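Local coordinates for protein peptide methionine sulfoxide reductase msrA/msrB (Neisseria meningitidis, PDB 3BQG) that reduces the S epimer of methionine sulfoxide back to methionine, passing through a sulfenic acid intermediate at its active site, at residues 14-17 / 18-22; 44-48 / 49-53; 88-92 / 93-97; 137-140 / 141-144; 155-158 / 159-162. The protein carries 1 engineered substitution. All coordinates share one frame; numbering follows the deposited sequence.

Interaction 1 is the buried one of the set: a short helix, 14-21, held by regular i to i+4 bonds and an apolar face against the mixed sheet. Interactions 3 and 5 lie nearer the surface and use tight turns, the former with an aromatic ring over a CH2 group and the latter with charged chains round a 3-10 turn. In the partly buried interactions 2 and 4, waters serve Val46 O and Gln143 NE2 serves Ala138 O, respectively. Interaction 1 touches two others: Trp14 and Glu17 bond to 137-144, and Arg22 forms a salt bridge with Asp162. Interactions 2 and 3 meet where Gln94 and Arg96 reach Ser47 and Gly52.

Interaction 1: 14-17 / 18-22; sequences WGLE and AYFQR
Leu16 and Phe20, one helical turn apart, lie side by side on the inward face of helix 14-21 and point the same way. Followed from the backbone outward, Phe20 first sets its CB near the carbonyl of Leu16, with CB to Leu16 O at 3.8 Å. Its CD2 then skirts the same oxygen at 3.4 Å from Leu16 O, which lies at the ring edge and in the ring plane. Farther out, Phe20 CE2 reaches the methyl CD1 of Leu16 at 3.6 Å. Leu16 offers that methyl because its CG stands anti to the backbone N (chi1 -174°), beside the carbonyl carbon. Beyond the pair, Val57 and Val59 of strand 54-62 and Ile71 and Tyr74 of helix 68-78 complete the apolar surroundings, a place that suits a branched aliphatic and a phenyl ring. The helix itself is held by Ala18 N to Trp14 O at 3.1 Å, Phe20 N to Leu16 O at 3.1 Å, and Gln21 N to Glu17 O at 3.1 Å, the last nearly along the C=O axis. Glu17, though buried, accepts through OE2 from the backbone N of Asp144, and Trp14 NE1 bonds to His142 ND1. The helix starts two residues after Cys12, which carries the sulfenic acid. Its chemistry is thus divided: hydrocarbon fixes it to the sheet and helix 68-78, while polar groups tie it to the loop 137-144.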
loop_
_atom_site.group_PDB
_atom_site.type_symbol
_atom_site.label_atom_id
_atom_site.label_comp_id
_atom_site.label_asym_id
_atom_site.label_seq_id
_atom_site.Cartn_x
_atom_site.Cartn_y
_atom_site.Cartn_z
ATOM N N TRP A 14 6.454 -6.551 -1.238
ATOM C CA TRP A 14 7.914 -6.452 -1.121
ATOM C C TRP A 14 8.378 -5.094 -1.647
ATOM O O TRP A 14 9.046 -4.335 -0.942
ATOM C CB TRP A 14 8.622 -7.554 -1.920
ATOM C CG TRP A 14 8.369 -8.963 -1.455
ATOM C CD1 TRP A 14 7.921 -9.363 -0.226
ATOM C CD2 TRP A 14 8.600 -10.160 -2.208
ATOM N NE1 TRP A 14 7.860 -10.739 -0.170
ATOM C CE2 TRP A 14 8.270 -11.251 -1.373
ATOM C CE3 TRP A 14 9.055 -10.415 -3.509
ATOM C CZ2 TRP A 14 8.381 -12.582 -1.797
ATOM C CZ3 TRP A 14 9.167 -11.742 -3.932
ATOM C CH2 TRP A 14 8.829 -12.808 -3.076
ATOM N N GLY A 15 8.008 -4.791 -2.888
ATOM C CA GLY A 15 8.400 -3.531 -3.496
ATOM C C GLY A 15 7.793 -2.291 -2.853
ATOM O O GLY A 15 8.493 -1.304 -2.627
ATOM N N LEU A 16 6.497 -2.333 -2.552
ATOM C CA LEU A 16 5.836 -1.184 -1.948
ATOM C C LEU A 16 6.397 -0.870 -0.562
ATOM O O LEU A 16 6.521 0.294 -0.189
ATOM C CB LEU A 16 4.325 -1.428 -1.862
ATOM C CG LEU A 16 3.451 -0.257 -1.387
ATOM C CD1 LEU A 16 3.580 0.920 -2.340
ATOM C CD2 LEU A 16 1.999 -0.717 -1.305
ATOM N N GLU A 17 6.725 -1.906 0.206
ATOM C CA GLU A 17 7.272 -1.695 1.541
ATOM C C GLU A 17 8.658 -1.070 1.434
ATOM O O GLU A 17 8.951 -0.065 2.083
ATOM C CB GLU A 17 7.387 -3.012 2.306
ATOM C CG GLU A 17 8.177 -2.859 3.607
ATOM C CD GLU A 17 8.714 -4.171 4.122
ATOM O OE1 GLU A 17 9.375 -4.889 3.341
ATOM O OE2 GLU A 17 8.477 -4.488 5.306
ATOM N N ALA A 18 9.502 -1.678 0.608
ATOM C CA ALA A 18 10.863 -1.188 0.407
ATOM C C ALA A 18 10.823 0.274 -0.011
ATOM O O ALA A 18 11.658 1.081 0.390
ATOM C CB ALA A 18 11.554 -2.019 -0.665
ATOM N N TYR A 19 9.837 0.601 -0.834
ATOM C CA TYR A 19 9.646 1.958 -1.324
ATOM C C TYR A 19 9.340 2.951 -0.194
ATOM O O TYR A 19 9.999 3.981 -0.077
ATOM C CB TYR A 19 8.510 1.954 -2.357
ATOM C CG TYR A 19 8.061 3.309 -2.846
ATOM C CD1 TYR A 19 8.845 4.060 -3.724
ATOM C CD2 TYR A 19 6.829 3.829 -2.455
ATOM C CE1 TYR A 19 8.405 5.297 -4.201
ATOM C CE2 TYR A 19 6.384 5.057 -2.925
ATOM C CZ TYR A 19 7.173 5.786 -3.796
ATOM O OH TYR A 19 6.712 6.996 -4.266
ATOM N N PHE A 20 8.349 2.647 0.641
ATOM C CA PHE A 20 7.992 3.567 1.719
ATOM C C PHE A 20 9.041 3.723 2.822
ATOM O O PHE A 20 9.105 4.763 3.474
ATOM C CB PHE A 20 6.628 3.185 2.315
ATOM C CG PHE A 20 5.473 3.839 1.608
ATOM C CD1 PHE A 20 5.077 5.130 1.945
ATOM C CD2 PHE A 20 4.843 3.202 0.545
ATOM C CE1 PHE A 20 4.076 5.788 1.224
ATOM C CE2 PHE A 20 3.842 3.848 -0.188
ATOM C CZ PHE A 20 3.454 5.147 0.155
ATOM N N GLN A 21 9.874 2.707 3.020
ATOM C CA GLN A 21 10.919 2.775 4.040
ATOM C C GLN A 21 11.984 3.819 3.704
ATOM O O GLN A 21 12.596 4.395 4.603
ATOM C CB GLN A 21 11.584 1.404 4.216
ATOM C CG GLN A 21 10.768 0.419 5.038
ATOM C CD GLN A 21 10.819 0.718 6.529
ATOM O OE1 GLN A 21 10.700 1.868 6.950
ATOM N NE2 GLN A 21 10.986 -0.322 7.335
ATOM N N ARG A 22 12.204 4.065 2.414
ATOM C CA ARG A 22 13.205 5.042 1.982
ATOM C C ARG A 22 12.774 6.495 2.148
ATOM O O ARG A 22 13.587 7.405 1.999
ATOM C CB ARG A 22 13.580 4.817 0.510
ATOM C CG ARG A 22 14.436 3.591 0.249
ATOM C CD ARG A 22 14.837 3.480 -1.223
ATOM N NE ARG A 22 15.595 4.642 -1.687
ATOM C CZ ARG A 22 16.746 4.564 -2.349
ATOM N NH1 ARG A 22 17.367 5.670 -2.736
ATOM N NH2 ARG A 22 17.281 3.382 -2.616
#

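Interaction 2: 44-48 / 49-53; sequences EDVSY and RHTGH
Asp45 and Arg49, four residues apart, form a salt bridge across the end of helix 43-48: Arg49 NH2 meets Asp45 OD1 at 3.0 Å. The oxygen lies in the guanidinium plane, whereas the nitrogen comes from above the carboxylate, and the two planes stand 57° apart. The other oxygen of Asp45 accepts from Ser42 N. Among backbone bonds, Arg49 N gives to Asp45 O at 2.8 Å and more weakly to Glu44 O. Two waters extend the helix end, both donating to Val46 O; one accepts from Gly52 N at 2.9 Å and the other from His50 N at 2.9 Å. Apolar contacts come from Val46, whose CG2 packs on CB of His53 at 4.0 Å, while CG2 of Thr51 lies 3.8 Å from CB of Asp45. Gly52 turns with a positive phi of 88°, which a side chain would hinder. Arg49 N thus still makes the last helical bond, while two waters relay the next carbonyl, Val46 O, to His50 N and Gly52 N.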
loop_
_atom_site.group_PDB
_atom_site.type_symbol
_atom_site.label_atom_id
_atom_site.label_comp_id
_atom_site.label_asym_id
_atom_site.label_seq_id
_atom_site.Cartn_x
_atom_site.Cartn_y
_atom_site.Cartn_z
ATOM N N GLU A 44 0.350 -18.643 2.453
ATOM C CA GLU A 44 -0.270 -19.703 1.662
ATOM C C GLU A 44 -1.795 -19.608 1.660
ATOM O O GLU A 44 -2.437 -19.955 0.669
ATOM C CB GLU A 44 0.158 -21.080 2.180
ATOM C CG GLU A 44 1.638 -21.401 2.013
ATOM C CD GLU A 44 2.538 -20.481 2.812
ATOM O OE1 GLU A 44 2.185 -20.162 3.968
ATOM O OE2 GLU A 44 3.603 -20.090 2.286
ATOM N N ASP A 45 -2.378 -19.152 2.767
ATOM C CA ASP A 45 -3.833 -19.013 2.845
ATOM C C ASP A 45 -4.318 -18.001 1.813
ATOM O O ASP A 45 -5.273 -18.249 1.071
ATOM C CB ASP A 45 -4.273 -18.537 4.238
ATOM C CG ASP A 45 -4.234 -19.638 5.279
ATOM O OD1 ASP A 45 -4.490 -20.810 4.922
ATOM O OD2 ASP A 45 -3.966 -19.332 6.461
ATOM N N VAL A 46 -3.649 -16.854 1.781
ATOM C CA VAL A 46 -3.995 -15.777 0.863
ATOM C C VAL A 46 -3.723 -16.130 -0.599
ATOM O O VAL A 46 -4.594 -15.980 -1.459
ATOM C CB VAL A 46 -3.200 -14.491 1.203
ATOM C CG1 VAL A 46 -3.620 -13.346 0.277
ATOM C CG2 VAL A 46 -3.422 -14.114 2.666
ATOM N N SER A 47 -2.509 -16.603 -0.868
ATOM C CA SER A 47 -2.090 -16.943 -2.224
ATOM C C SER A 47 -2.749 -18.166 -2.840
ATOM O O SER A 47 -2.995 -18.201 -4.046
ATOM C CB SER A 47 -0.569 -17.151 -2.264
ATOM O OG SER A 47 0.130 -16.059 -1.695
ATOM N N TYR A 48 -3.046 -19.167 -2.017
ATOM C CA TYR A 48 -3.607 -20.401 -2.541
ATOM C C TYR A 48 -4.952 -20.859 -1.998
ATOM O O TYR A 48 -5.594 -21.714 -2.607
ATOM C CB TYR A 48 -2.574 -21.522 -2.367
ATOM C CG TYR A 48 -1.218 -21.162 -2.937
ATOM C CD1 TYR A 48 -1.060 -20.911 -4.301
ATOM C CD2 TYR A 48 -0.104 -21.025 -2.111
ATOM C CE1 TYR A 48 0.176 -20.528 -4.829
ATOM C CE2 TYR A 48 1.138 -20.640 -2.628
ATOM C CZ TYR A 48 1.266 -20.393 -3.987
ATOM O OH TYR A 48 2.479 -20.006 -4.509
ATOM N N ARG A 49 -5.392 -20.309 -0.869
ATOM C CA ARG A 49 -6.670 -20.734 -0.312
ATOM C C ARG A 49 -7.781 -19.693 -0.368
ATOM O O ARG A 49 -8.714 -19.718 0.432
ATOM C CB ARG A 49 -6.465 -21.244 1.114
ATOM C CG ARG A 49 -5.589 -22.489 1.151
ATOM C CD ARG A 49 -5.214 -22.899 2.558
ATOM N NE ARG A 49 -4.286 -24.028 2.539
ATOM C CZ ARG A 49 -3.135 -24.060 3.204
ATOM N NH1 ARG A 49 -2.346 -25.129 3.132
ATOM N NH2 ARG A 49 -2.767 -23.021 3.941
ATOM N N HIS A 50 -7.662 -18.786 -1.331
ATOM C CA HIS A 50 -8.644 -17.738 -1.579
ATOM C C HIS A 50 -9.316 -17.091 -0.367
ATOM O O HIS A 50 -10.540 -17.005 -0.304
ATOM C CB HIS A 50 -9.710 -18.290 -2.529
ATOM C CG HIS A 50 -9.167 -18.689 -3.866
ATOM N ND1 HIS A 50 -8.951 -17.783 -4.882
ATOM C CD2 HIS A 50 -8.738 -19.887 -4.332
ATOM C CE1 HIS A 50 -8.413 -18.404 -5.917
ATOM N NE2 HIS A 50 -8.272 -19.682 -5.608
ATOM N N THR A 51 -8.521 -16.621 0.586
ATOM C CA THR A 51 -9.084 -15.973 1.759
ATOM C C THR A 51 -9.584 -14.558 1.413
ATOM O O THR A 51 -10.345 -13.960 2.176
ATOM C CB THR A 51 -8.055 -15.899 2.897
ATOM O OG1 THR A 51 -6.869 -15.257 2.424
ATOM C CG2 THR A 51 -7.714 -17.292 3.405
ATOM N N GLY A 52 -9.140 -14.032 0.271
ATOM C CA GLY A 52 -9.575 -12.717 -0.184
ATOM C C GLY A 52 -8.821 -11.482 0.277
ATOM O O GLY A 52 -9.188 -10.362 -0.085
ATOM N N HIS A 53 -7.774 -11.671 1.072
ATOM C CA HIS A 53 -6.974 -10.558 1.589
ATOM C C HIS A 53 -6.149 -9.891 0.501
ATOM O O HIS A 53 -5.766 -10.521 -0.479
ATOM C CB HIS A 53 -6.002 -11.055 2.671
ATOM C CG HIS A 53 -6.674 -11.668 3.855
ATOM N ND1 HIS A 53 -6.895 -10.975 5.026
ATOM C CD2 HIS A 53 -7.183 -12.906 4.048
ATOM C CE1 HIS A 53 -7.509 -11.762 5.890
ATOM N NE2 HIS A 53 -7.694 -12.941 5.321
HETATM O O HOH W 1 -7.045 -14.781 -1.666
HETATM O O HOH W 2 -5.924 -17.665 -3.392
#

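Interaction 3: 88-92 / 93-97; sequences GNDTG and TQYRS
A 3-10 turn following the two-stranded hairpin 86-87/90-91 brings Tyr95 back over Asp90. The turn closes where Tyr95 N donates to Gly92 O at 3.0 Å, with an N-H...O angle of 162°. Gly92 suits its place because its backbone angles would jam a CB against the preceding carbonyl. With CG of Tyr95 anti to its carbonyl carbon (chi1 -58°), the phenol ring swings back across the strand, and Asp90 CB sits over its face, 3.4 Å from the ring centroid of Tyr95, in a CH-pi contact only 7° off the normal. The opposite face is covered by Gln94 CG, so the ring is held between two aliphatic carbons. Thr91 O touches its edge, 3.5 Å from Tyr95 CD2. At the polar ends one water donates both to Asp90 OD2, at 3.2 Å, and to Tyr95 OH, at 2.9 Å, while Asp90 OD1 bonds to Tyr153 OH. In the following residues Thr93 O takes two donors from opposite faces of its plane, Arg96 N and Arg96 NH1, the latter at 2.9 Å. Arg96 also pairs with Glu128, and Gln94 NE2 reaches Glu55, so long polar chains link the turn to its neighbours. The arrangement is a 3-10 turn begun by glycine after a hairpin, its tyrosine and aspartate sharing a water; in the MsrA family such a loop probably lines the active-site pocket.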
loop_
_atom_site.group_PDB
_atom_site.type_symbol
_atom_site.label_atom_id
_atom_site.label_comp_id
_atom_site.label_asym_id
_atom_site.label_seq_id
_atom_site.Cartn_x
_atom_site.Cartn_y
_atom_site.Cartn_z
ATOM N N GLY A 88 1.890 -4.876 -12.350
ATOM C CA GLY A 88 3.045 -5.510 -12.948
ATOM C C GLY A 88 2.606 -6.845 -13.521
ATOM O O GLY A 88 1.602 -6.925 -14.236
ATOM N N ASN A 89 3.349 -7.901 -13.211
ATOM C CA ASN A 89 3.020 -9.227 -13.718
ATOM C C ASN A 89 2.181 -10.026 -12.721
ATOM O O ASN A 89 1.814 -11.174 -12.983
ATOM C CB ASN A 89 4.308 -9.987 -14.042
ATOM C CG ASN A 89 5.257 -9.174 -14.894
ATOM O OD1 ASN A 89 4.879 -8.666 -15.956
ATOM N ND2 ASN A 89 6.500 -9.041 -14.435
ATOM N N ASP A 90 1.867 -9.405 -11.587
ATOM C CA ASP A 90 1.090 -10.051 -10.535
ATOM C C ASP A 90 -0.420 -9.870 -10.720
ATOM O O ASP A 90 -0.923 -8.746 -10.742
ATOM C CB ASP A 90 1.539 -9.491 -9.186
ATOM C CG ASP A 90 3.013 -9.749 -8.917
ATOM O OD1 ASP A 90 3.680 -8.884 -8.310
ATOM O OD2 ASP A 90 3.510 -10.826 -9.305
ATOM N N THR A 91 -1.138 -10.986 -10.838
ATOM C CA THR A 91 -2.585 -10.955 -11.040
ATOM C C THR A 91 -3.353 -11.661 -9.921
ATOM O O THR A 91 -2.921 -12.697 -9.423
ATOM C CB THR A 91 -2.958 -11.621 -12.385
ATOM O OG1 THR A 91 -2.266 -10.964 -13.453
ATOM C CG2 THR A 91 -4.464 -11.530 -12.633
ATOM N N GLY A 92 -4.494 -11.100 -9.532
ATOM C CA GLY A 92 -5.295 -11.705 -8.479
ATOM C C GLY A 92 -5.815 -10.665 -7.506
ATOM O O GLY A 92 -5.242 -9.580 -7.404
ATOM N N THR A 93 -6.888 -10.977 -6.785
ATOM C CA THR A 93 -7.439 -10.016 -5.838
ATOM C C THR A 93 -6.446 -9.629 -4.746
ATOM O O THR A 93 -6.612 -8.596 -4.108
ATOM C CB THR A 93 -8.731 -10.537 -5.149
ATOM O OG1 THR A 93 -8.462 -11.787 -4.503
ATOM C CG2 THR A 93 -9.844 -10.711 -6.164
ATOM N N GLN A 94 -5.420 -10.448 -4.519
ATOM C CA GLN A 94 -4.450 -10.130 -3.474
ATOM C C GLN A 94 -3.504 -8.999 -3.882
ATOM O O GLN A 94 -2.739 -8.494 -3.055
ATOM C CB GLN A 94 -3.653 -11.379 -3.074
ATOM C CG GLN A 94 -2.439 -11.701 -3.928
ATOM C CD GLN A 94 -1.925 -13.114 -3.683
ATOM O OE1 GLN A 94 -2.486 -14.083 -4.201
ATOM N NE2 GLN A 94 -0.864 -13.240 -2.879
ATOM N N TYR A 95 -3.571 -8.602 -5.155
ATOM C CA TYR A 95 -2.741 -7.522 -5.682
ATOM C C TYR A 95 -3.604 -6.314 -6.067
ATOM O O TYR A 95 -3.133 -5.409 -6.759
ATOM C CB TYR A 95 -1.951 -7.999 -6.915
ATOM C CG TYR A 95 -1.054 -9.192 -6.644
ATOM C CD1 TYR A 95 0.007 -9.097 -5.748
ATOM C CD2 TYR A 95 -1.291 -10.423 -7.256
ATOM C CE1 TYR A 95 0.810 -10.197 -5.465
ATOM C CE2 TYR A 95 -0.493 -11.535 -6.981
ATOM C CZ TYR A 95 0.552 -11.412 -6.082
ATOM O OH TYR A 95 1.327 -12.506 -5.782
ATOM N N ARG A 96 -4.861 -6.305 -5.622
ATOM C CA ARG A 96 -5.770 -5.201 -5.926
ATOM C C ARG A 96 -5.270 -3.924 -5.259
ATOM O O ARG A 96 -4.594 -3.989 -4.231
ATOM C CB ARG A 96 -7.197 -5.525 -5.441
ATOM C CG ARG A 96 -7.404 -5.581 -3.916
ATOM C CD ARG A 96 -8.870 -5.895 -3.605
ATOM N NE ARG A 96 -9.194 -5.983 -2.179
ATOM C CZ ARG A 96 -9.028 -7.071 -1.423
ATOM N NH1 ARG A 96 -8.534 -8.188 -1.943
ATOM N NH2 ARG A 96 -9.375 -7.045 -0.142
ATOM N N SER A 97 -5.584 -2.769 -5.842
ATOM C CA SER A 97 -5.148 -1.503 -5.256
ATOM C C SER A 97 -6.195 -0.966 -4.287
ATOM O O SER A 97 -7.398 -1.141 -4.486
ATOM C CB SER A 97 -4.875 -0.453 -6.344
ATOM O OG SER A 97 -6.047 -0.156 -7.093
HETATM O O HOH W 3 2.335 -13.606 -8.264
#

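Interaction 4: 137-140 / 141-144; sequences DAEE and YHQD
Gln143 reaches back over the turn to Ala138, its NE2 donating to Ala138 O at 3.1 Å with the oxygen in the amide plane. The bent chain (chi2 -58°) makes this reach possible, and the same NE2 also serves Ser31 O of strand 26-34. Two backbone bonds shape the loop: His142 N to Glu139 O at 2.9 Å, and a weak one from Gln143 N to Glu140 O at 3.1 Å. Glu139 has both oxygens occupied, OE1 by Tyr33 OH and OE2 by Tyr43 N; OE1 also lies at the edge of the imidazole, 3.6 Å from His142 CD2. Alongside, Glu139 CB packs on Tyr141 CE1 at 3.3 Å. The acid of Glu140 forms a salt bridge with Lys148. In this partly buried, irregular loop, side chains supply partners for groups such as Ala138 O. Between strand 135-137 and helix 145-148, two successive turns bond through His142 ND1 and Asp144 N to helix 14-21, which follows the modified Cys12; a place near the MsrA active site is probable.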
loop_
_atom_site.group_PDB
_atom_site.type_symbol
_atom_site.label_atom_id
_atom_site.label_comp_id
_atom_site.label_asym_id
_atom_site.label_seq_id
_atom_site.Cartn_x
_atom_site.Cartn_y
_atom_site.Cartn_z
ATOM N N ASP A 137 -0.162 -9.047 10.158
ATOM C CA ASP A 137 1.242 -8.979 9.725
ATOM C C ASP A 137 1.666 -10.216 8.938
ATOM O O ASP A 137 1.281 -11.333 9.279
ATOM C CB ASP A 137 2.180 -8.878 10.933
ATOM C CG ASP A 137 2.009 -7.598 11.715
ATOM O OD1 ASP A 137 1.076 -6.823 11.427
ATOM O OD2 ASP A 137 2.821 -7.376 12.636
ATOM N N ALA A 138 2.476 -10.013 7.902
ATOM C CA ALA A 138 2.980 -11.124 7.104
ATOM C C ALA A 138 4.106 -11.770 7.907
ATOM O O ALA A 138 4.614 -11.173 8.860
ATOM C CB ALA A 138 3.515 -10.619 5.778
ATOM N N GLU A 139 4.481 -12.989 7.532
ATOM C CA GLU A 139 5.555 -13.708 8.217
ATOM C C GLU A 139 6.849 -12.896 8.209
ATOM O O GLU A 139 7.048 -12.026 7.356
ATOM C CB GLU A 139 5.779 -15.072 7.557
ATOM C CG GLU A 139 4.583 -16.008 7.678
ATOM C CD GLU A 139 3.552 -15.813 6.574
ATOM O OE1 GLU A 139 3.397 -14.675 6.071
ATOM O OE2 GLU A 139 2.882 -16.807 6.222
ATOM N N GLU A 140 7.721 -13.178 9.171
ATOM C CA GLU A 140 8.985 -12.463 9.298
ATOM C C GLU A 140 9.846 -12.454 8.037
ATOM O O GLU A 140 10.468 -11.441 7.718
ATOM C CB GLU A 140 9.775 -13.027 10.490
ATOM C CG GLU A 140 11.236 -12.593 10.578
ATOM C CD GLU A 140 12.172 -13.531 9.824
ATOM O OE1 GLU A 140 12.089 -14.762 10.054
ATOM O OE2 GLU A 140 12.989 -13.039 9.011
ATOM N N TYR A 141 9.885 -13.559 7.305
ATOM C CA TYR A 141 10.704 -13.577 6.102
ATOM C C TYR A 141 10.223 -12.577 5.055
ATOM O O TYR A 141 10.966 -12.233 4.138
ATOM C CB TYR A 141 10.783 -14.987 5.497
ATOM C CG TYR A 141 9.493 -15.558 4.954
ATOM C CD1 TYR A 141 8.589 -16.217 5.788
ATOM C CD2 TYR A 141 9.201 -15.488 3.589
ATOM C CE1 TYR A 141 7.427 -16.807 5.274
ATOM C CE2 TYR A 141 8.044 -16.070 3.068
ATOM C CZ TYR A 141 7.166 -16.729 3.913
ATOM O OH TYR A 141 6.040 -17.327 3.395
ATOM N N HIS A 142 8.987 -12.101 5.197
ATOM C CA HIS A 142 8.438 -11.120 4.263
ATOM C C HIS A 142 8.779 -9.677 4.646
ATOM O O HIS A 142 8.858 -8.807 3.779
ATOM C CB HIS A 142 6.916 -11.263 4.168
ATOM C CG HIS A 142 6.467 -12.390 3.293
ATOM N ND1 HIS A 142 6.813 -12.483 1.962
ATOM C CD2 HIS A 142 5.683 -13.463 3.553
ATOM C CE1 HIS A 142 6.262 -13.563 1.440
ATOM N NE2 HIS A 142 5.570 -14.176 2.385
ATOM N N GLN A 143 8.969 -9.416 5.938
ATOM C CA GLN A 143 9.298 -8.063 6.396
ATOM C C GLN A 143 10.712 -7.686 5.943
ATOM O O GLN A 143 11.638 -8.491 6.068
ATOM C CB GLN A 143 9.218 -7.978 7.923
ATOM C CG GLN A 143 7.904 -8.457 8.532
ATOM C CD GLN A 143 6.696 -7.700 8.001
ATOM O OE1 GLN A 143 6.811 -6.554 7.572
ATOM N NE2 GLN A 143 5.530 -8.338 8.043
ATOM N N ASP A 144 10.877 -6.464 5.434
ATOM C CA ASP A 144 12.177 -5.994 4.948
ATOM C C ASP A 144 12.737 -6.979 3.931
ATOM O O ASP A 144 13.948 -7.180 3.850
ATOM C CB ASP A 144 13.181 -5.862 6.099
ATOM C CG ASP A 144 12.715 -4.908 7.175
ATOM O OD1 ASP A 144 12.278 -3.790 6.835
ATOM O OD2 ASP A 144 12.800 -5.275 8.365
#

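Interaction 5: 155-158 / 159-162; sequences HIDI and RKAD
Asp157 and Lys160 meet at about a right angle where an inverse gamma turn, centred on Asp157, leads into a 3-10 turn. The methylenes do the touching: Asp157 CB lies 3.9 Å from Lys160 CG and 4.0 Å from Lys160 CE, the lysine chain running out extended. Its backbone makes the closing bond, Lys160 N to Asp157 O at 2.9 Å. Arg159 instead lies obliquely across the aspartate, the carboxylate and guanidinium planes 68° apart. Asp157 presents OD1 to the Arg159 backbone N, as in an Asx turn, because chi1 of -177° turns its CG away from its own N, although the position of OD1 is less certain. The charges pair only loosely, since no N-H of the guanidinium points at the acid. Long, flexible basic chains suit this exposed surface, while Ile158 faces inward on Tyr19 and Ala18 of helix 14-21. One turn on, Ala161 is small enough to sit beside Tyr19, and its N donates to Ile158 O at 3.1 Å with an N-H...O angle of 163°.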
loop_
_atom_site.group_PDB
_atom_site.type_symbol
_atom_site.label_atom_id
_atom_site.label_comp_id
_atom_site.label_asym_id
_atom_site.label_seq_id
_atom_site.Cartn_x
_atom_site.Cartn_y
_atom_site.Cartn_z
ATOM N N HIS A 155 8.244 -4.899 -8.516
ATOM C CA HIS A 155 7.561 -4.287 -9.648
ATOM C C HIS A 155 7.683 -2.765 -9.561
ATOM O O HIS A 155 7.204 -2.042 -10.432
ATOM C CB HIS A 155 6.080 -4.693 -9.656
ATOM C CG HIS A 155 5.306 -4.199 -8.470
ATOM N ND1 HIS A 155 5.628 -4.539 -7.173
ATOM C CD2 HIS A 155 4.227 -3.382 -8.387
ATOM C CE1 HIS A 155 4.783 -3.952 -6.341
ATOM N NE2 HIS A 155 3.922 -3.244 -7.053
ATOM N N ILE A 156 8.341 -2.287 -8.510
ATOM C CA ILE A 156 8.508 -0.853 -8.303
ATOM C C ILE A 156 9.975 -0.430 -8.254
ATOM O O ILE A 156 10.803 -1.106 -7.655
ATOM C CB ILE A 156 7.841 -0.411 -6.982
ATOM C CG1 ILE A 156 6.352 -0.775 -6.998
ATOM C CG2 ILE A 156 8.023 1.092 -6.779
ATOM C CD1 ILE A 156 5.641 -0.509 -5.690
ATOM N N ASP A 157 10.287 0.690 -8.901
ATOM C CA ASP A 157 11.641 1.230 -8.903
ATOM C C ASP A 157 11.747 2.008 -7.598
ATOM O O ASP A 157 11.471 3.209 -7.555
ATOM C CB ASP A 157 11.845 2.174 -10.092
ATOM C CG ASP A 157 13.269 2.715 -10.173
ATOM O OD1 ASP A 157 14.040 2.547 -9.203
ATOM O OD2 ASP A 157 13.612 3.319 -11.211
ATOM N N ILE A 158 12.135 1.310 -6.539
ATOM C CA ILE A 158 12.248 1.913 -5.221
ATOM C C ILE A 158 13.015 3.236 -5.204
ATOM O O ILE A 158 12.821 4.060 -4.308
ATOM C CB ILE A 158 12.884 0.905 -4.233
ATOM C CG1 ILE A 158 12.057 -0.384 -4.228
ATOM C CG2 ILE A 158 12.914 1.480 -2.831
ATOM C CD1 ILE A 158 10.584 -0.157 -3.986
ATOM N N ARG A 159 13.877 3.441 -6.196
ATOM C CA ARG A 159 14.670 4.666 -6.282
ATOM C C ARG A 159 13.768 5.898 -6.328
ATOM O O ARG A 159 14.084 6.941 -5.754
ATOM C CB ARG A 159 15.525 4.664 -7.550
ATOM C CG ARG A 159 16.380 3.430 -7.775
ATOM C CD ARG A 159 17.019 3.514 -9.163
ATOM N NE ARG A 159 17.950 2.439 -9.525
ATOM C CZ ARG A 159 18.412 1.491 -8.709
ATOM N NH1 ARG A 159 19.264 0.583 -9.177
ATOM N NH2 ARG A 159 18.028 1.428 -7.440
ATOM N N LYS A 160 12.647 5.767 -7.033
ATOM C CA LYS A 160 11.688 6.855 -7.196
ATOM C C LYS A 160 11.198 7.475 -5.892
ATOM O O LYS A 160 10.576 8.535 -5.901
ATOM C CB LYS A 160 10.493 6.369 -8.011
ATOM C CG LYS A 160 10.858 5.933 -9.420
ATOM C CD LYS A 160 9.616 5.663 -10.256
ATOM C CE LYS A 160 9.985 5.295 -11.690
ATOM N NZ LYS A 160 8.786 5.071 -12.550
ATOM N N ALA A 161 11.473 6.822 -4.769
ATOM C CA ALA A 161 11.048 7.355 -3.480
ATOM C C ALA A 161 11.865 8.593 -3.124
ATOM O O ALA A 161 11.425 9.434 -2.338
ATOM C CB ALA A 161 11.204 6.294 -2.392
ATOM N N ASP A 162 13.051 8.699 -3.720
ATOM C CA ASP A 162 13.957 9.815 -3.463
ATOM C C ASP A 162 13.506 11.135 -4.072
ATOM O O ASP A 162 13.907 12.203 -3.610
ATOM C CB ASP A 162 15.359 9.476 -3.970
ATOM C CG ASP A 162 15.850 8.136 -3.461
ATOM O OD1 ASP A 162 15.724 7.872 -2.245
ATOM O OD2 ASP A 162 16.367 7.347 -4.278
#